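Local coordinates for protein neuraminidase (Influenza A virus, PDB 4K3Y) that probably serves as a surface spike on bat influenza virus, with the six-bladed propeller of a neuraminidase but, as far as is known, little or no sialidase activity, at residues Asn14-Asn19 against Arg329-Leu334; Glu28-Lys33 against Ser350-Thr355; Gln76-Ser81 against Glu96-Ser101; Lys185-Thr190 against Phe228-Lys233. One frame throughout, in Å; residues are numbered along the deposited sequence.

Interaction 1 (Asn14-Asn19 against Arg329-Leu334); sequences NLCSIN and RDCQEL
Cys16 and Cys331 are joined covalently, SG to SG at 2.1 Å, with a disulfide torsion of 86°. The two half-cystines are built differently: Cys16 has its SG anti to the carbonyl carbon (chi1 -57°), whereas the SG of Cys331 lies between the backbone N and the carbonyl carbon (chi1 60°). One face of the Arg329 guanidinium lies under the sulfur, with Cys16 SG above the plane and displaced toward its rim.

Two backbone hydrogen bonds beside the cross-link make Leu15 and Gln332 a single bridge. Gln332 N donates to Asn14 O at 2.7 Å, and Cys16 N reaches Gln332 O at 3.2 Å from well above that carbonyl's plane. Three more hydrogen bonds grip the Gln332 amide: NE2 bonds Glu333 O at 2.9 Å and also Pro324 O, while OE1 accepts from Gly12 N. The segment 14-19 leads into strand 20-26, which closes the sheet containing strands 335-343 and 349-359; first and last parts of the chain thus share one propeller blade, the usual closure of this fold, and the disulfide lies beside that seam.

Apolar contacts continue along it. Leu15 CD1 packs on Gln332 CB at 3.7 Å, and Ile18 CD1 meets Leu334 CB at 4.1 Å, these two side chains crossing at about a right angle. Arg329 and Glu333 pack on Ile130 of the second subunit.

Interaction 2 (Glu28-Lys33 against Ser350-Thr355); sequences EGTTGK and SNDLIT
The carboxylate of Asp352 is the flat group that meets Gly29. Its OD2 uses the syn lone pair, on the side of the other oxygen, to accept the Gly29 amide at 3.1 Å, with an N-H...O angle of 148°. Glu28 N also comes near OD2, but at an angle too poor for a hydrogen bond. The second oxygen, OD1, lies alongside the glycine backbone, 3.7 Å from Gly29 CA. With CG between the backbone N and the carbonyl carbon (chi1 54°), the Asp352 side chain is directed at the turn, and a buried carboxylate meets a backbone N-H there.

Residues 28-30 have helix-like backbone angles, and Thr31 N closes a short turn on Glu28 O at 3.2 Å. Thr30 makes the apolar half of the contact: its CG2, anti to its own backbone N, touches Ile354 CD1 at 3.3 Å, and the two side chains approach obliquely. Thr30 OG1, also beside that methyl, bonds Gly27 O. An N-acetylglucosamine of a glycan attached to the protein touches Thr30 and Thr31.

Glu28 points its CB away from the strand, and its OE1 bonds Tyr80 OH of the second subunit. The turn thus leaves strand 20-26 and folds back against strand 349-359, the next strand of the same blade, whose far side pairs with strand 335-343 while Asp352 and Leu353 also touch Arg55 of strand 53-61.

Interaction 3 (Gln76-Ser81 against Glu96-Ser101); sequences QMNVYS and EAVGWS
Val79 sits across from two residues, Glu96 and Ala97, and bonds both. Its N donates to Ala97 O at 3.0 Å, nearly straight at 172°, and its O receives Glu96 N at 2.8 Å along a more bent path. Beyond the backbone, Val79 CB faces Ala97 CB at 4.3 Å, while CG1, anti to the backbone N, reaches toward Glu96 CB. Asn78 and Val98 form the neighbouring non-hydrogen-bonded pair, in which Asn78 OD1 comes to 3.8 Å from Val98 CG1.

Two residues on one strand opposite one on the other make a classic beta bulge, here in the hairpin of strands 78-83 and 94-98. The strands remain almost antiparallel, at 169°, with their axes 4.8 Å apart at closest, and strand 94-98 is the outermost of its propeller blade.

The Glu96 side chain points toward strand 78-83. Its chain bends at chi2 (-81°), and OE2 accepts the hydroxyl of Ser81 OG at 2.8 Å, using the anti lone pair, away from the other oxygen. Ser81 OG is held a second time by Arg54 NE, so the arginine helps to position the serine that in turn grips the glutamate; Lys94 NZ makes a long, weak ion pair with the same OE2.

Farther out, Val79 and Ala97 rest on Ser115, and Glu96 on Val113, in the strand 111-117 of the next blade. At the other end Met77 packs on Arg26, and Val98 on Pro23, of the third subunit.

Interaction 4 (Lys185-Thr190 against Phe228-Lys233); sequences KALDTT and FTYTFK
Tyr230 OH accepts a hydrogen bond from Asp188 N at 3.1 Å, the donor coming obliquely to the ring. This bond connects two adjacent propeller blades: strand 180-187 is the outermost of one sheet, strand 230-233 the outermost of the next. They do not pair as strands. Their axes stay 9.9 Å apart at closest, too far for backbone pairing, and side chains fill the gap in face-to-face packing of the two sheets; the strands run 18° from parallel.

Tyr230 supplies the centre. Its CG lies in the crowded position between the backbone N and the carbonyl carbon (chi1 69°), and the ring stands toward strand 180-187 with Leu187 CD2 over its middle. That is a CH-pi contact, 3.9 Å from CD2 to the ring centroid of Tyr230 and only 9° off the normal. The ring is thus met by a methyl over its face, and its hydroxyl by the Asp188 amide; Tyr230 OH also lies 3.5 Å from Asp188 CB.

On one side of it, Lys185 CB packs against Phe228 CD2 at 3.7 Å; the phenyl ring also makes a cation-pi contact with Arg175, and the end of the lysine chain leads away from the contact. On the other side Phe232 has Leu187 CB at its edge, near the ring plane, 3.9 Å from Phe232 CE2. Phe192 and Phe194 meet this ring edge-to-face. Beyond it, Thr189 CG2 comes obliquely to the same ring and lies 3.6 Å from Phe232 CZ.

In the fold
The four contacts are spread round the propeller, and none touches another. Interactions 1 and 2 belong to the same closing blade: their segments alternate along the chain, their nearest atoms are about 8 Å apart, and both adjoin the second subunit. Interaction 3, within another blade, has its centre 20 Å from that of interaction 2 and faces the third subunit; the Tyr80 hydroxyl that bonds Glu28 in the tetramer belongs to that hairpin, on a neighbouring copy. Interaction 4 joins two further blades away from any subunit interface, 36 Å centre to centre from interaction 2 and across the chain's centre from it. None of the four includes a calcium ligand.

Interaction 1 (Asn14-Asn19 against Arg329-Leu334)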
# COMPACT_ATOMS: atom_id res chain seq x y z
N ASN C 14 4.05 -34.98 -4.23
CA ASN C 14 2.79 -35.62 -4.56
C ASN C 14 1.59 -34.67 -4.70
O ASN C 14 1.25 -33.91 -3.79
CB ASN C 14 2.49 -36.78 -3.61
CG ASN C 14 3.08 -38.09 -4.10
OD1 ASN C 14 3.18 -38.32 -5.31
ND2 ASN C 14 3.46 -38.95 -3.17
N LEU C 15 0.96 -34.74 -5.87
CA LEU C 15 -0.21 -33.93 -6.16
C LEU C 15 -1.42 -34.40 -5.36
O LEU C 15 -1.61 -35.60 -5.15
CB LEU C 15 -0.53 -34.00 -7.66
CG LEU C 15 -0.08 -32.80 -8.50
CD1 LEU C 15 1.20 -32.18 -7.93
CD2 LEU C 15 0.15 -33.24 -9.92
N CYS C 16 -2.23 -33.43 -4.92
CA CYS C 16 -3.51 -33.74 -4.30
C CYS C 16 -4.40 -34.48 -5.29
O CYS C 16 -4.23 -34.35 -6.51
CB CYS C 16 -4.23 -32.45 -3.88
SG CYS C 16 -3.28 -31.39 -2.75
N SER C 17 -5.34 -35.27 -4.78
CA SER C 17 -6.29 -35.90 -5.68
C SER C 17 -7.25 -34.84 -6.20
O SER C 17 -7.65 -33.93 -5.47
CB SER C 17 -7.04 -37.03 -5.00
OG SER C 17 -6.68 -38.28 -5.59
N ILE C 18 -7.61 -34.96 -7.47
CA ILE C 18 -8.55 -34.02 -8.06
C ILE C 18 -9.68 -34.76 -8.74
O ILE C 18 -9.46 -35.66 -9.55
CB ILE C 18 -7.85 -33.08 -9.06
CG1 ILE C 18 -6.82 -32.22 -8.32
CG2 ILE C 18 -8.87 -32.19 -9.77
CD1 ILE C 18 -5.71 -31.74 -9.19
N ASN C 19 -10.91 -34.39 -8.39
CA ASN C 19 -12.08 -34.94 -9.05
C ASN C 19 -13.06 -33.86 -9.46
O ASN C 19 -14.08 -34.14 -10.10
CB ASN C 19 -12.75 -36.00 -8.18
CG ASN C 19 -11.87 -37.21 -7.99
OD1 ASN C 19 -11.90 -38.15 -8.79
ND2 ASN C 19 -11.06 -37.20 -6.93
N ARG C 329 0.50 -27.78 3.50
CA ARG C 329 -0.37 -28.90 3.11
C ARG C 329 0.42 -30.15 2.75
O ARG C 329 1.54 -30.07 2.22
CB ARG C 329 -1.28 -28.50 1.93
CG ARG C 329 -2.40 -27.52 2.27
CD ARG C 329 -3.40 -27.40 1.11
NE ARG C 329 -4.27 -28.57 0.98
CZ ARG C 329 -5.17 -28.75 0.01
NH1 ARG C 329 -5.31 -27.84 -0.95
NH2 ARG C 329 -5.91 -29.84 -0.01
N ASP C 330 -0.19 -31.31 3.02
CA ASP C 330 0.44 -32.62 2.84
C ASP C 330 0.40 -33.16 1.40
O ASP C 330 0.76 -34.31 1.14
CB ASP C 330 -0.23 -33.64 3.79
CG ASP C 330 -1.75 -33.62 3.69
OD1 ASP C 330 -2.30 -32.96 2.78
OD2 ASP C 330 -2.41 -34.28 4.53
N CYS C 331 -0.06 -32.32 0.47
CA CYS C 331 -0.06 -32.66 -0.96
C CYS C 331 0.08 -31.36 -1.75
O CYS C 331 -0.22 -30.28 -1.23
CB CYS C 331 -1.34 -33.40 -1.36
SG CYS C 331 -2.86 -32.46 -1.05
N GLN C 332 0.54 -31.47 -3.00
CA GLN C 332 0.80 -30.28 -3.82
C GLN C 332 -0.42 -29.90 -4.66
O GLN C 332 -0.83 -30.66 -5.54
CB GLN C 332 2.03 -30.49 -4.70
CG GLN C 332 2.28 -29.35 -5.70
CD GLN C 332 2.46 -27.99 -5.01
OE1 GLN C 332 3.41 -27.79 -4.24
NE2 GLN C 332 1.55 -27.06 -5.29
N GLU C 333 -1.01 -28.73 -4.39
CA GLU C 333 -2.23 -28.32 -5.09
C GLU C 333 -1.97 -27.81 -6.53
O GLU C 333 -0.94 -27.18 -6.81
CB GLU C 333 -3.03 -27.31 -4.25
CG GLU C 333 -4.18 -26.58 -4.99
CD GLU C 333 -5.45 -27.43 -5.19
OE1 GLU C 333 -5.35 -28.63 -5.52
OE2 GLU C 333 -6.56 -26.88 -5.02
N LEU C 334 -2.90 -28.10 -7.43
CA LEU C 334 -2.78 -27.72 -8.83
C LEU C 334 -3.97 -26.86 -9.25
O LEU C 334 -5.12 -27.14 -8.89
CB LEU C 334 -2.69 -28.98 -9.71
CG LEU C 334 -2.34 -28.80 -11.18
CD1 LEU C 334 -1.11 -27.90 -11.35
CD2 LEU C 334 -2.11 -30.17 -11.85

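Interaction 2 (Glu28-Lys33 against Ser350-Thr355)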
# COMPACT_ATOMS: atom_id res chain seq x y z
N GLU C 28 -14.20 -9.30 -12.99
CA GLU C 28 -15.48 -8.63 -13.12
C GLU C 28 -16.02 -8.78 -14.54
O GLU C 28 -17.24 -8.83 -14.75
CB GLU C 28 -15.31 -7.15 -12.75
CG GLU C 28 -16.41 -6.57 -11.84
CD GLU C 28 -16.81 -7.51 -10.72
OE1 GLU C 28 -15.90 -7.99 -9.99
OE2 GLU C 28 -18.03 -7.76 -10.55
N GLY C 29 -15.10 -8.88 -15.50
CA GLY C 29 -15.45 -9.04 -16.90
C GLY C 29 -16.05 -10.38 -17.29
O GLY C 29 -16.48 -10.55 -18.42
N THR C 30 -16.06 -11.33 -16.37
CA THR C 30 -16.68 -12.62 -16.62
C THR C 30 -18.19 -12.51 -16.49
O THR C 30 -18.94 -13.29 -17.09
CB THR C 30 -16.22 -13.64 -15.58
OG1 THR C 30 -14.80 -13.73 -15.58
CG2 THR C 30 -16.84 -15.02 -15.85
N THR C 31 -18.65 -11.55 -15.70
CA THR C 31 -20.07 -11.49 -15.37
C THR C 31 -20.68 -10.15 -15.74
O THR C 31 -21.83 -9.84 -15.42
CB THR C 31 -20.34 -11.87 -13.88
OG1 THR C 31 -19.66 -10.95 -13.00
CG2 THR C 31 -19.86 -13.32 -13.61
N GLY C 32 -19.89 -9.35 -16.45
CA GLY C 32 -20.35 -8.04 -16.87
C GLY C 32 -19.21 -7.23 -17.44
O GLY C 32 -18.21 -7.80 -17.92
N LYS C 33 -19.34 -5.91 -17.40
CA LYS C 33 -18.28 -5.05 -17.92
C LYS C 33 -17.16 -4.80 -16.92
O LYS C 33 -17.42 -4.56 -15.73
CB LYS C 33 -18.86 -3.71 -18.36
CG LYS C 33 -20.15 -3.86 -19.13
CD LYS C 33 -19.94 -3.88 -20.63
CE LYS C 33 -21.27 -4.02 -21.33
NZ LYS C 33 -21.94 -5.28 -20.89
N SER C 350 -11.24 -6.07 -24.03
CA SER C 350 -10.09 -6.37 -23.18
C SER C 350 -10.17 -7.80 -22.65
O SER C 350 -11.07 -8.56 -23.00
CB SER C 350 -10.01 -5.38 -22.00
OG SER C 350 -8.84 -5.57 -21.21
N ASN C 351 -9.22 -8.18 -21.81
CA ASN C 351 -9.27 -9.49 -21.17
C ASN C 351 -9.41 -9.40 -19.66
O ASN C 351 -8.97 -8.41 -19.05
CB ASN C 351 -7.96 -10.22 -21.45
CG ASN C 351 -7.57 -10.20 -22.91
OD1 ASN C 351 -7.84 -11.16 -23.63
ND2 ASN C 351 -6.95 -9.12 -23.36
N ASP C 352 -10.03 -10.42 -19.06
CA ASP C 352 -9.52 -10.88 -17.77
C ASP C 352 -9.54 -12.38 -17.53
O ASP C 352 -9.38 -13.17 -18.45
CB ASP C 352 -10.08 -10.14 -16.56
CG ASP C 352 -11.56 -10.13 -16.53
OD1 ASP C 352 -12.15 -10.73 -17.45
OD2 ASP C 352 -12.12 -9.54 -15.60
N LEU C 353 -9.74 -12.73 -16.26
CA LEU C 353 -9.23 -13.97 -15.74
C LEU C 353 -10.23 -14.68 -14.85
O LEU C 353 -10.89 -14.05 -14.01
CB LEU C 353 -8.00 -13.64 -14.91
CG LEU C 353 -6.66 -14.22 -15.30
CD1 LEU C 353 -5.94 -14.61 -14.03
CD2 LEU C 353 -6.86 -15.40 -16.20
N ILE C 354 -10.33 -16.00 -15.05
CA ILE C 354 -10.98 -16.89 -14.10
C ILE C 354 -9.91 -17.90 -13.73
O ILE C 354 -9.09 -18.28 -14.59
CB ILE C 354 -12.12 -17.66 -14.73
CG1 ILE C 354 -12.90 -16.76 -15.65
CG2 ILE C 354 -13.07 -18.24 -13.65
CD1 ILE C 354 -14.31 -17.14 -15.69
N THR C 355 -9.91 -18.33 -12.47
CA THR C 355 -8.97 -19.35 -12.02
C THR C 355 -9.73 -20.49 -11.35
O THR C 355 -10.82 -20.29 -10.81
CB THR C 355 -7.88 -18.77 -11.10
OG1 THR C 355 -8.50 -18.08 -10.01
CG2 THR C 355 -7.00 -17.78 -11.84

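Interaction 3 (Gln76-Ser81 against Glu96-Ser101)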
# COMPACT_ATOMS: atom_id res chain seq x y z
N GLN C 76 0.69 1.88 -22.31
CA GLN C 76 0.89 0.50 -22.81
C GLN C 76 2.29 -0.11 -22.59
O GLN C 76 3.05 0.33 -21.73
CB GLN C 76 0.61 0.43 -24.32
CG GLN C 76 -0.62 1.19 -24.80
CD GLN C 76 -0.34 2.65 -25.06
OE1 GLN C 76 0.76 3.14 -24.82
NE2 GLN C 76 -1.35 3.36 -25.57
N MET C 77 2.59 -1.15 -23.38
CA MET C 77 3.95 -1.64 -23.66
C MET C 77 4.81 -2.23 -22.51
O MET C 77 5.98 -2.57 -22.72
CB MET C 77 4.74 -0.56 -24.43
CG MET C 77 5.55 0.39 -23.56
SD MET C 77 5.65 2.07 -24.21
CE MET C 77 4.91 2.97 -22.84
N ASN C 78 4.25 -2.36 -21.31
CA ASN C 78 5.05 -2.83 -20.17
C ASN C 78 4.51 -4.07 -19.48
O ASN C 78 3.35 -4.46 -19.71
CB ASN C 78 5.23 -1.70 -19.13
CG ASN C 78 6.14 -0.61 -19.64
OD1 ASN C 78 7.28 -0.87 -20.04
ND2 ASN C 78 5.65 0.62 -19.63
N VAL C 79 5.34 -4.70 -18.65
CA VAL C 79 4.91 -5.85 -17.85
C VAL C 79 4.56 -5.45 -16.42
O VAL C 79 5.30 -4.71 -15.76
CB VAL C 79 5.97 -6.99 -17.81
CG1 VAL C 79 5.36 -8.23 -17.16
CG2 VAL C 79 6.47 -7.31 -19.23
N TYR C 80 3.42 -5.94 -15.95
CA TYR C 80 2.96 -5.62 -14.60
C TYR C 80 2.54 -6.89 -13.89
O TYR C 80 2.40 -7.94 -14.51
CB TYR C 80 1.77 -4.66 -14.65
CG TYR C 80 2.11 -3.30 -15.20
CD1 TYR C 80 2.10 -3.05 -16.58
CD2 TYR C 80 2.46 -2.25 -14.34
CE1 TYR C 80 2.42 -1.79 -17.08
CE2 TYR C 80 2.78 -1.00 -14.84
CZ TYR C 80 2.76 -0.77 -16.20
OH TYR C 80 3.08 0.48 -16.69
N SER C 81 2.35 -6.77 -12.58
CA SER C 81 1.73 -7.84 -11.80
C SER C 81 0.84 -7.18 -10.77
O SER C 81 1.03 -6.00 -10.45
CB SER C 81 2.78 -8.73 -11.13
OG SER C 81 3.49 -8.03 -10.13
N GLU C 96 7.10 -4.24 -13.66
CA GLU C 96 7.95 -5.41 -13.62
C GLU C 96 9.12 -5.39 -14.61
O GLU C 96 10.26 -5.75 -14.26
CB GLU C 96 7.10 -6.67 -13.82
CG GLU C 96 6.20 -6.99 -12.62
CD GLU C 96 6.94 -7.70 -11.49
OE1 GLU C 96 8.19 -7.84 -11.56
OE2 GLU C 96 6.25 -8.14 -10.52
N ALA C 97 8.85 -4.96 -15.84
CA ALA C 97 9.84 -5.00 -16.91
C ALA C 97 9.33 -4.28 -18.14
O ALA C 97 8.18 -3.86 -18.18
CB ALA C 97 10.21 -6.46 -17.26
N VAL C 98 10.19 -4.15 -19.13
CA VAL C 98 9.78 -3.66 -20.44
C VAL C 98 9.63 -4.87 -21.34
O VAL C 98 10.52 -5.72 -21.40
CB VAL C 98 10.84 -2.74 -21.03
CG1 VAL C 98 10.24 -1.90 -22.16
CG2 VAL C 98 11.40 -1.84 -19.95
N GLY C 99 8.50 -4.96 -22.03
CA GLY C 99 8.28 -6.05 -22.96
C GLY C 99 6.85 -6.22 -23.38
O GLY C 99 5.96 -5.54 -22.86
N TRP C 100 6.62 -7.13 -24.33
CA TRP C 100 5.27 -7.49 -24.78
C TRP C 100 4.97 -8.93 -24.41
O TRP C 100 3.84 -9.39 -24.57
CB TRP C 100 5.11 -7.33 -26.29
CG TRP C 100 6.30 -6.79 -27.01
CD1 TRP C 100 7.47 -7.44 -27.29
CD2 TRP C 100 6.42 -5.48 -27.60
NE1 TRP C 100 8.32 -6.60 -27.99
CE2 TRP C 100 7.70 -5.40 -28.19
CE3 TRP C 100 5.57 -4.36 -27.68
CZ2 TRP C 100 8.14 -4.25 -28.85
CZ3 TRP C 100 6.01 -3.23 -28.33
CH2 TRP C 100 7.29 -3.18 -28.91
N SER C 101 5.98 -9.63 -23.92
CA SER C 101 5.83 -11.06 -23.67
C SER C 101 6.68 -11.44 -22.45
O SER C 101 7.88 -11.16 -22.39
CB SER C 101 6.25 -11.85 -24.92
OG SER C 101 6.36 -13.25 -24.66

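Interaction 4 (Lys185-Thr190 against Phe228-Lys233)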
# COMPACT_ATOMS: atom_id res chain seq x y z
N LYS C 185 19.65 -26.74 -22.58
CA LYS C 185 19.67 -27.84 -23.55
C LYS C 185 18.81 -27.52 -24.76
O LYS C 185 17.70 -26.99 -24.61
CB LYS C 185 19.23 -29.17 -22.91
CG LYS C 185 19.34 -30.40 -23.84
CD LYS C 185 20.71 -30.47 -24.54
CE LYS C 185 20.86 -31.71 -25.43
NZ LYS C 185 22.21 -31.82 -26.06
N ALA C 186 19.31 -27.82 -25.95
CA ALA C 186 18.46 -27.76 -27.14
C ALA C 186 17.49 -28.95 -27.16
O ALA C 186 17.88 -30.09 -26.91
CB ALA C 186 19.31 -27.73 -28.41
N LEU C 187 16.23 -28.68 -27.43
CA LEU C 187 15.24 -29.74 -27.45
C LEU C 187 15.01 -30.22 -28.88
O LEU C 187 15.00 -29.42 -29.83
CB LEU C 187 13.92 -29.25 -26.85
CG LEU C 187 13.98 -28.75 -25.40
CD1 LEU C 187 12.81 -27.85 -25.14
CD2 LEU C 187 13.96 -29.90 -24.42
N ASP C 188 14.82 -31.52 -29.04
CA ASP C 188 14.61 -32.08 -30.35
C ASP C 188 13.13 -31.99 -30.73
O ASP C 188 12.33 -32.85 -30.35
CB ASP C 188 15.10 -33.53 -30.39
CG ASP C 188 15.26 -34.05 -31.80
OD1 ASP C 188 15.33 -33.22 -32.73
OD2 ASP C 188 15.31 -35.29 -31.98
N THR C 189 12.78 -30.95 -31.49
CA THR C 189 11.41 -30.77 -31.96
C THR C 189 11.31 -30.93 -33.48
O THR C 189 10.63 -30.15 -34.15
CB THR C 189 10.83 -29.41 -31.54
OG1 THR C 189 11.74 -28.36 -31.93
CG2 THR C 189 10.63 -29.37 -30.03
N THR C 190 11.99 -31.94 -34.01
CA THR C 190 11.93 -32.23 -35.44
C THR C 190 10.57 -32.82 -35.78
O THR C 190 10.19 -33.87 -35.23
CB THR C 190 13.03 -33.22 -35.89
OG1 THR C 190 13.75 -33.69 -34.75
CG2 THR C 190 14.00 -32.55 -36.86
N PHE C 228 18.24 -32.27 -17.13
CA PHE C 228 17.78 -32.06 -18.51
C PHE C 228 17.55 -33.34 -19.30
O PHE C 228 17.73 -33.39 -20.52
CB PHE C 228 18.70 -31.11 -19.28
CG PHE C 228 18.55 -29.67 -18.88
CD1 PHE C 228 17.46 -29.25 -18.13
CD2 PHE C 228 19.51 -28.74 -19.25
CE1 PHE C 228 17.32 -27.92 -17.76
CE2 PHE C 228 19.37 -27.40 -18.87
CZ PHE C 228 18.28 -27.00 -18.14
N THR C 229 17.14 -34.39 -18.60
CA THR C 229 16.72 -35.60 -19.26
C THR C 229 15.23 -35.50 -19.60
O THR C 229 14.36 -35.48 -18.72
CB THR C 229 17.01 -36.84 -18.40
OG1 THR C 229 18.41 -36.88 -18.08
CG2 THR C 229 16.61 -38.10 -19.13
N TYR C 230 14.94 -35.41 -20.90
CA TYR C 230 13.58 -35.17 -21.34
C TYR C 230 13.07 -36.25 -22.28
O TYR C 230 13.84 -36.95 -22.94
CB TYR C 230 13.46 -33.80 -22.03
CG TYR C 230 14.16 -33.73 -23.38
CD1 TYR C 230 15.49 -33.35 -23.47
CD2 TYR C 230 13.48 -34.03 -24.57
CE1 TYR C 230 16.14 -33.28 -24.69
CE2 TYR C 230 14.13 -33.97 -25.79
CZ TYR C 230 15.46 -33.59 -25.85
OH TYR C 230 16.11 -33.52 -27.06
N THR C 231 11.76 -36.35 -22.31
CA THR C 231 11.09 -37.05 -23.38
C THR C 231 9.84 -36.25 -23.77
O THR C 231 9.12 -35.74 -22.90
CB THR C 231 10.80 -38.53 -23.00
OG1 THR C 231 9.66 -39.00 -23.72
CG2 THR C 231 10.55 -38.67 -21.51
N PHE C 232 9.64 -36.10 -25.08
CA PHE C 232 8.42 -35.50 -25.60
C PHE C 232 7.39 -36.62 -25.80
O PHE C 232 7.73 -37.69 -26.31
CB PHE C 232 8.68 -34.83 -26.96
CG PHE C 232 9.27 -33.44 -26.86
CD1 PHE C 232 8.46 -32.34 -26.61
CD2 PHE C 232 10.63 -33.23 -27.08
CE1 PHE C 232 9.00 -31.05 -26.54
CE2 PHE C 232 11.17 -31.94 -27.01
CZ PHE C 232 10.35 -30.86 -26.74
N LYS C 233 6.15 -36.38 -25.40
CA LYS C 233 5.11 -37.38 -25.64
C LYS C 233 3.97 -36.84 -26.50
O LYS C 233 3.84 -35.63 -26.68
CB LYS C 233 4.58 -37.94 -24.33
CG LYS C 233 5.68 -38.30 -23.34
CD LYS C 233 5.24 -39.39 -22.39
CE LYS C 233 6.36 -39.77 -21.44
NZ LYS C 233 5.89 -40.79 -20.45